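Local coordinates for foldase protein PrsA (Bacillus subtilis, PDB 4WO7) that assists the post-translocational folding of secreted proteins outside the cell and has peptidyl-prolyl cis-trans isomerase activity that is not essential for its function in vivo, at residues A[94-102]-A[228-238]; A[126-137]-A[191-202]. All blocks are in the same frame, centred on the assembly; numbering follows the deposited sequence.

From the N terminus the chain runs through helices 21-49, 54-67 and 71-78 before helix 81-101, whose last turns form one half of contact 1. It then leaves for the parvulin-type isomerase domain and returns at Leu228, 126 residues after Ile102, running on into helix 231-244, which closes contact 1 and joins the C-terminal helices to those of the N-terminal part. Contact 2 lies wholly within that excursion: strand 119-127 and helix 130-142 meet the hairpin of strands 194-195 and 200-207, closing a shorter loop of the isomerase domain. The two contacts are nested, not crossed, and their centres lie about 39 Å apart, on opposite sides of the chain's centre.

Contact 1: A[94-102]-A[228-238]; sequences TQKAAKDNI and LNDNAAVQEAV
Ala98 and Ala237 mark the tight part of this helix-helix crossing, where the CB of Ala237 lies 3.7 Å from the CA of Ala98. With methyl groups at this point, the axes of helices 94-101 and 231-238 approach to 8.2 Å while crossing at 77°. CD2 of Leu228 closes on CB of Ala98 just as tightly, at 3.7 Å. Val234 and Val238 continue the apolar seam: CG1 of Val234 packs on CB of Thr94, and CG2 of Val238 reaches CB of Ala97 at 4.0 Å. At the helix end, CG1 of Ile102 comes against the same Ala237 methyl, while Asn101 turns its ND2 back to Ala97 O (2.7 Å).

The outer edge is looser and faces solvent. There the exposed Lys99 crosses Leu228 nearly at a right angle, its extended chain bringing CE to CD1 of the leucine. Gln95, partly exposed and bent at chi2 (-74°), swings its amide across Leu228 and makes the one hydrogen bond between the segments, from NE2 to Leu228 O (3.2 Å), the acceptor lying close to the amide plane. An alanine in place of Gln95 would probably leave the Leu228 carbonyl without this donor and uncover part of the leucine side chain.

Leu46 of helix 21-49 touches Thr94, Ala97 and Val238, and Leu224 of helix 216-228 packs on Ile102, setting the crossing within a bundle of N- and C-terminal helices.

Contact 2: A[126-137]-A[191-202]; sequences LVADKKTAEEVE and SDPVKTQYGYHI
Val127 and Tyr200 form an antiparallel hydrogen-bonded pair, with Val127 N to Tyr200 O and Tyr200 N to Val127 O both at 3.0 Å, while Leu126 and His201 make the adjoining non-hydrogen-bonded pair. On the face of the sheet with Leu126 and His201, CG of the leucine stands anti to its backbone N (chi1 178°), and CD1 sits over the imidazole as a CH-pi contact, 3.9 Å from the ring centroid. CB of Tyr198 flanks the same methyl. Gly199 brings its CA to 3.5 Å from Val127 O; a CB here would clash with that oxygen. These strands belong to the four-stranded antiparallel sheet of the parvulin-type PPIase fold, in which His201 also meets the rings of His124 and Phe178. On the other face, helix 130-137 packs over the hairpin. CB of Lys130 lies above the Tyr200 phenol, 3.9 Å from its centroid, and CA of Lys195 covers the opposite face. Further along, the Ala133 methyl touches CG of Pro193, and CG1 of Val136 meets CD1 of Ile202 at 3.6 Å. Glu137, bent at chi2 (68°), lays OE1 beside CG1 of Ile202.

Contact 1: A[94-102]-A[228-238]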
# COMPACT_ATOMS: atom_id res chain seq x y z
N THR A 94 20.65 8.41 -4.94
CA THR A 94 19.60 9.32 -4.48
C THR A 94 19.90 9.77 -3.05
O THR A 94 19.50 10.85 -2.62
CB THR A 94 18.21 8.66 -4.54
OG1 THR A 94 18.23 7.43 -3.81
CG2 THR A 94 17.80 8.38 -5.99
N GLN A 95 20.63 8.93 -2.32
CA GLN A 95 21.03 9.26 -0.96
C GLN A 95 22.10 10.35 -0.98
O GLN A 95 22.06 11.30 -0.20
CB GLN A 95 21.56 8.01 -0.25
CG GLN A 95 20.47 7.11 0.27
CD GLN A 95 19.79 7.68 1.50
OE1 GLN A 95 20.43 7.94 2.52
NE2 GLN A 95 18.50 7.91 1.39
N LYS A 96 23.06 10.20 -1.88
CA LYS A 96 24.15 11.15 -2.00
C LYS A 96 23.62 12.49 -2.48
O LYS A 96 24.06 13.54 -2.03
CB LYS A 96 25.25 10.61 -2.93
CG LYS A 96 26.17 9.60 -2.26
CD LYS A 96 27.38 9.28 -3.11
CE LYS A 96 28.48 8.63 -2.28
NZ LYS A 96 29.68 8.36 -3.10
N ALA A 97 22.66 12.43 -3.41
CA ALA A 97 22.01 13.63 -3.92
C ALA A 97 21.30 14.36 -2.79
O ALA A 97 21.38 15.58 -2.69
CB ALA A 97 21.02 13.28 -5.02
N ALA A 98 20.60 13.60 -1.94
CA ALA A 98 19.87 14.18 -0.82
C ALA A 98 20.78 14.82 0.23
O ALA A 98 20.46 15.88 0.78
CB ALA A 98 19.01 13.11 -0.17
N LYS A 99 21.90 14.18 0.52
CA LYS A 99 22.84 14.71 1.49
C LYS A 99 23.39 16.07 1.04
O LYS A 99 23.54 16.98 1.85
CB LYS A 99 23.97 13.72 1.75
CG LYS A 99 23.60 12.64 2.76
CD LYS A 99 24.58 11.48 2.75
CE LYS A 99 24.15 10.39 3.71
NZ LYS A 99 25.08 9.23 3.70
N ASP A 100 23.70 16.19 -0.25
CA ASP A 100 24.25 17.45 -0.76
C ASP A 100 23.19 18.55 -0.85
O ASP A 100 23.53 19.74 -0.78
CB ASP A 100 24.90 17.24 -2.13
CG ASP A 100 26.28 16.62 -2.02
OD1 ASP A 100 26.42 15.58 -1.35
OD2 ASP A 100 27.24 17.19 -2.61
N ASN A 101 21.93 18.17 -1.01
CA ASN A 101 20.87 19.13 -1.30
C ASN A 101 19.93 19.39 -0.12
O ASN A 101 19.28 20.44 -0.06
CB ASN A 101 20.05 18.65 -2.50
CG ASN A 101 20.80 18.78 -3.80
OD1 ASN A 101 20.63 19.75 -4.54
ND2 ASN A 101 21.68 17.83 -4.08
N ILE A 102 19.84 18.45 0.82
CA ILE A 102 19.06 18.66 2.04
C ILE A 102 19.84 19.48 3.05
O ILE A 102 21.02 19.21 3.30
CB ILE A 102 18.64 17.34 2.72
CG1 ILE A 102 17.66 16.57 1.85
CG2 ILE A 102 18.02 17.62 4.12
CD1 ILE A 102 17.35 15.18 2.35
N LEU A 228 16.42 11.52 5.64
CA LEU A 228 16.94 10.61 4.63
C LEU A 228 16.10 9.34 4.48
O LEU A 228 16.22 8.64 3.47
CB LEU A 228 18.40 10.25 4.95
CG LEU A 228 19.38 11.39 4.62
CD1 LEU A 228 20.75 11.14 5.24
CD2 LEU A 228 19.50 11.57 3.11
N ASN A 229 15.26 9.05 5.47
CA ASN A 229 14.38 7.88 5.41
C ASN A 229 12.95 8.26 5.04
O ASN A 229 12.04 7.43 5.10
CB ASN A 229 14.42 7.13 6.74
CG ASN A 229 15.78 6.51 7.01
OD1 ASN A 229 16.03 5.36 6.66
ND2 ASN A 229 16.66 7.28 7.64
N ASP A 230 12.75 9.52 4.66
CA ASP A 230 11.49 9.98 4.11
C ASP A 230 11.71 10.15 2.61
O ASP A 230 12.41 11.07 2.18
CB ASP A 230 11.03 11.29 4.75
CG ASP A 230 9.82 11.89 4.06
OD1 ASP A 230 8.97 11.11 3.57
OD2 ASP A 230 9.72 13.13 3.99
N ASN A 231 11.11 9.27 1.82
CA ASN A 231 11.39 9.24 0.38
C ASN A 231 10.91 10.49 -0.34
O ASN A 231 11.44 10.85 -1.39
CB ASN A 231 10.80 7.97 -0.24
CG ASN A 231 11.33 7.70 -1.64
OD1 ASN A 231 12.40 8.19 -2.00
ND2 ASN A 231 10.66 6.82 -2.37
N ALA A 232 9.90 11.15 0.22
CA ALA A 232 9.41 12.40 -0.35
C ALA A 232 10.50 13.46 -0.25
O ALA A 232 10.70 14.27 -1.16
CB ALA A 232 8.16 12.87 0.36
N ALA A 233 11.22 13.44 0.87
CA ALA A 233 12.27 14.42 1.14
C ALA A 233 13.47 14.17 0.22
O ALA A 233 14.13 15.10 -0.24
CB ALA A 233 12.70 14.35 2.61
N VAL A 234 13.73 12.89 -0.05
CA VAL A 234 14.80 12.51 -0.96
C VAL A 234 14.49 12.98 -2.38
O VAL A 234 15.31 13.65 -3.01
CB VAL A 234 15.03 10.98 -0.95
CG1 VAL A 234 16.07 10.57 -1.99
CG2 VAL A 234 15.48 10.51 0.43
N GLN A 235 13.31 12.63 -2.88
CA GLN A 235 12.91 12.99 -4.24
C GLN A 235 12.80 14.50 -4.41
O GLN A 235 13.09 15.03 -5.49
CB GLN A 235 11.58 12.34 -4.61
CG GLN A 235 11.69 10.89 -5.02
CD GLN A 235 12.59 10.71 -6.22
OE1 GLN A 235 12.49 11.46 -7.19
NE2 GLN A 235 13.51 9.75 -6.14
N GLU A 236 12.39 15.18 -3.35
CA GLU A 236 12.36 16.63 -3.35
C GLU A 236 13.78 17.13 -3.60
O GLU A 236 13.99 18.09 -4.35
CB GLU A 236 11.79 17.16 -2.03
CG GLU A 236 11.61 18.67 -1.98
CD GLU A 236 11.09 19.16 -0.64
OE1 GLU A 236 10.59 18.33 0.15
OE2 GLU A 236 11.18 20.38 -0.37
N ALA A 237 14.76 16.49 -2.97
CA ALA A 237 16.16 16.86 -3.17
C ALA A 237 16.67 16.49 -4.56
O ALA A 237 17.34 17.29 -5.21
CB ALA A 237 17.03 16.20 -2.11
N VAL A 238 16.35 15.27 -5.00
CA VAL A 238 16.81 14.77 -6.29
C VAL A 238 16.26 15.64 -7.42
O VAL A 238 16.95 15.89 -8.41
CB VAL A 238 16.40 13.30 -6.50
CG1 VAL A 238 16.71 12.83 -7.93
CG2 VAL A 238 17.14 12.41 -5.51

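Contact 2: A[126-137]-A[191-202]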
# COMPACT_ATOMS: atom_id res chain seq x y z
N LEU A 126 15.74 -9.37 23.03
CA LEU A 126 14.52 -10.14 23.21
C LEU A 126 14.75 -11.65 23.02
O LEU A 126 15.27 -12.08 21.99
CB LEU A 126 13.46 -9.65 22.22
CG LEU A 126 12.12 -10.39 22.25
CD1 LEU A 126 11.48 -10.27 23.62
CD2 LEU A 126 11.21 -9.87 21.15
N VAL A 127 14.36 -12.43 24.02
CA VAL A 127 14.51 -13.89 23.96
C VAL A 127 13.28 -14.61 24.52
O VAL A 127 12.39 -13.97 25.09
CB VAL A 127 15.75 -14.36 24.73
CG1 VAL A 127 17.02 -13.78 24.09
CG2 VAL A 127 15.66 -13.93 26.18
N ALA A 128 13.24 -15.93 24.36
CA ALA A 128 12.08 -16.73 24.77
C ALA A 128 12.07 -17.15 26.25
O ALA A 128 11.10 -16.91 26.96
CB ALA A 128 11.99 -17.98 23.90
N ASP A 129 13.17 -17.75 26.71
CA ASP A 129 13.23 -18.32 28.06
C ASP A 129 13.99 -17.44 29.03
O ASP A 129 14.82 -16.63 28.63
CB ASP A 129 13.87 -19.71 28.02
CG ASP A 129 13.64 -20.51 29.30
OD1 ASP A 129 12.60 -20.30 29.96
OD2 ASP A 129 14.51 -21.33 29.66
N LYS A 130 13.70 -17.61 30.32
CA LYS A 130 14.35 -16.80 31.34
C LYS A 130 15.78 -17.31 31.51
O LYS A 130 16.66 -16.57 31.95
CB LYS A 130 13.61 -16.89 32.69
CG LYS A 130 13.70 -18.26 33.38
CD LYS A 130 13.18 -18.25 34.82
CE LYS A 130 11.68 -18.03 34.91
NZ LYS A 130 11.18 -18.13 36.32
N LYS A 131 16.00 -18.56 31.14
CA LYS A 131 17.32 -19.18 31.26
C LYS A 131 18.18 -18.72 30.08
O LYS A 131 19.40 -18.60 30.20
CB LYS A 131 17.19 -20.70 31.32
CG LYS A 131 16.17 -21.16 32.35
CD LYS A 131 16.42 -20.64 33.77
CE LYS A 131 17.67 -21.19 34.43
NZ LYS A 131 17.80 -20.64 35.82
N THR A 132 17.53 -18.49 28.94
CA THR A 132 18.21 -17.93 27.77
C THR A 132 18.68 -16.52 28.09
O THR A 132 19.75 -16.10 27.66
CB THR A 132 17.29 -17.87 26.52
OG1 THR A 132 16.72 -19.16 26.28
CG2 THR A 132 18.07 -17.42 25.28
N ALA A 133 17.88 -15.80 28.85
CA ALA A 133 18.22 -14.44 29.24
C ALA A 133 19.39 -14.44 30.22
O ALA A 133 20.27 -13.59 30.14
CB ALA A 133 17.01 -13.75 29.83
N GLU A 134 19.40 -15.41 31.13
CA GLU A 134 20.46 -15.50 32.13
C GLU A 134 21.75 -15.99 31.48
O GLU A 134 22.84 -15.70 31.97
CB GLU A 134 20.05 -16.43 33.28
CG GLU A 134 18.93 -15.87 34.14
CD GLU A 134 18.44 -16.83 35.20
OE1 GLU A 134 18.46 -16.45 36.40
OE2 GLU A 134 18.01 -17.95 34.85
N GLU A 135 21.61 -16.72 30.38
CA GLU A 135 22.76 -17.11 29.57
C GLU A 135 23.42 -15.87 28.99
O GLU A 135 24.64 -15.72 29.02
CB GLU A 135 22.33 -18.05 28.44
CG GLU A 135 23.46 -18.47 27.50
CD GLU A 135 22.98 -19.41 26.41
OE1 GLU A 135 21.75 -19.51 26.20
OE2 GLU A 135 23.83 -20.05 25.75
N VAL A 136 22.58 -14.98 28.48
CA VAL A 136 23.03 -13.73 27.90
C VAL A 136 23.50 -12.77 28.98
O VAL A 136 24.46 -12.02 28.78
CB VAL A 136 21.91 -13.07 27.07
CG1 VAL A 136 22.31 -11.69 26.57
CG2 VAL A 136 21.52 -13.97 25.91
N GLU A 137 22.83 -12.79 30.13
CA GLU A 137 23.23 -11.95 31.24
C GLU A 137 24.65 -12.32 31.67
O GLU A 137 25.45 -11.44 32.01
CB GLU A 137 22.25 -12.10 32.41
CG GLU A 137 22.38 -11.00 33.46
CD GLU A 137 21.93 -9.65 32.93
OE1 GLU A 137 20.84 -9.57 32.33
OE2 GLU A 137 22.68 -8.66 33.12
N SER A 191 19.66 -3.87 32.65
CA SER A 191 18.65 -4.42 33.55
C SER A 191 18.84 -5.91 33.75
O SER A 191 19.71 -6.53 33.14
CB SER A 191 17.25 -4.18 32.99
OG SER A 191 17.06 -4.94 31.81
N ASP A 192 18.01 -6.47 34.63
CA ASP A 192 17.91 -7.91 34.79
C ASP A 192 16.76 -8.34 33.88
O ASP A 192 16.00 -7.49 33.42
CB ASP A 192 17.66 -8.29 36.25
CG ASP A 192 18.85 -8.00 37.14
OD1 ASP A 192 20.00 -8.18 36.67
OD2 ASP A 192 18.65 -7.61 38.30
N PRO A 193 16.63 -9.65 33.62
CA PRO A 193 15.59 -10.11 32.68
C PRO A 193 14.20 -9.55 33.01
O PRO A 193 13.73 -9.66 34.14
CB PRO A 193 15.62 -11.63 32.84
CG PRO A 193 17.03 -11.92 33.23
CD PRO A 193 17.48 -10.77 34.08
N VAL A 194 13.56 -8.94 32.00
CA VAL A 194 12.24 -8.33 32.16
C VAL A 194 11.20 -9.10 31.37
O VAL A 194 11.19 -9.07 30.14
CB VAL A 194 12.24 -6.85 31.70
CG1 VAL A 194 10.84 -6.25 31.71
CG2 VAL A 194 13.19 -6.01 32.54
N LYS A 195 10.31 -9.79 32.09
CA LYS A 195 9.25 -10.59 31.48
C LYS A 195 8.16 -9.71 30.87
O LYS A 195 7.65 -8.81 31.54
CB LYS A 195 8.65 -11.54 32.52
CG LYS A 195 7.41 -12.29 32.06
CD LYS A 195 7.70 -13.16 30.85
CE LYS A 195 6.47 -13.94 30.40
NZ LYS A 195 6.72 -14.64 29.11
N THR A 196 7.82 -9.96 29.61
CA THR A 196 6.71 -9.28 28.96
C THR A 196 5.96 -10.21 28.02
O THR A 196 6.19 -11.42 28.01
CB THR A 196 7.15 -8.05 28.15
OG1 THR A 196 7.90 -8.47 27.00
CG2 THR A 196 7.99 -7.10 28.99
N GLN A 197 5.05 -9.63 27.23
CA GLN A 197 4.25 -10.42 26.30
C GLN A 197 5.14 -11.09 25.27
O GLN A 197 4.92 -12.24 24.89
CB GLN A 197 3.24 -9.55 25.55
CG GLN A 197 2.25 -8.77 26.41
CD GLN A 197 2.55 -7.27 26.46
OE1 GLN A 197 3.47 -6.78 25.80
NE2 GLN A 197 1.77 -6.54 27.25
N TYR A 198 6.15 -10.36 24.82
CA TYR A 198 7.00 -10.80 23.73
C TYR A 198 8.04 -11.80 24.22
O TYR A 198 8.56 -12.60 23.44
CB TYR A 198 7.71 -9.61 23.07
CG TYR A 198 6.86 -8.38 22.87
CD1 TYR A 198 5.99 -8.25 21.79
CD2 TYR A 198 6.94 -7.31 23.76
CE1 TYR A 198 5.22 -7.11 21.62
CE2 TYR A 198 6.18 -6.17 23.60
CZ TYR A 198 5.32 -6.08 22.52
OH TYR A 198 4.56 -4.94 22.36
N GLY A 199 8.35 -11.76 25.51
CA GLY A 199 9.31 -12.67 26.11
C GLY A 199 10.08 -12.01 27.24
O GLY A 199 9.51 -11.27 28.04
N TYR A 200 11.38 -12.31 27.31
CA TYR A 200 12.28 -11.68 28.28
C TYR A 200 13.26 -10.70 27.66
O TYR A 200 13.85 -10.95 26.61
CB TYR A 200 13.07 -12.74 29.05
CG TYR A 200 12.26 -13.42 30.13
CD1 TYR A 200 11.42 -14.48 29.85
CD2 TYR A 200 12.35 -12.97 31.44
CE1 TYR A 200 10.69 -15.09 30.85
CE2 TYR A 200 11.62 -13.57 32.45
CZ TYR A 200 10.79 -14.63 32.15
OH TYR A 200 10.06 -15.21 33.16
N HIS A 201 13.40 -9.57 28.34
CA HIS A 201 14.19 -8.45 27.85
C HIS A 201 15.40 -8.18 28.73
O HIS A 201 15.33 -8.27 29.95
CB HIS A 201 13.36 -7.18 27.80
CG HIS A 201 12.18 -7.25 26.88
ND1 HIS A 201 12.03 -6.39 25.82
CD2 HIS A 201 11.12 -8.08 26.85
CE1 HIS A 201 10.91 -6.68 25.18
NE2 HIS A 201 10.34 -7.70 25.79
N ILE A 202 16.52 -7.87 28.08
CA ILE A 202 17.63 -7.23 28.75
C ILE A 202 17.73 -5.82 28.18
O ILE A 202 18.03 -5.65 27.01
CB ILE A 202 18.96 -7.98 28.56
CG1 ILE A 202 18.93 -9.30 29.33
CG2 ILE A 202 20.13 -7.14 29.09
CD1 ILE A 202 20.00 -10.28 28.90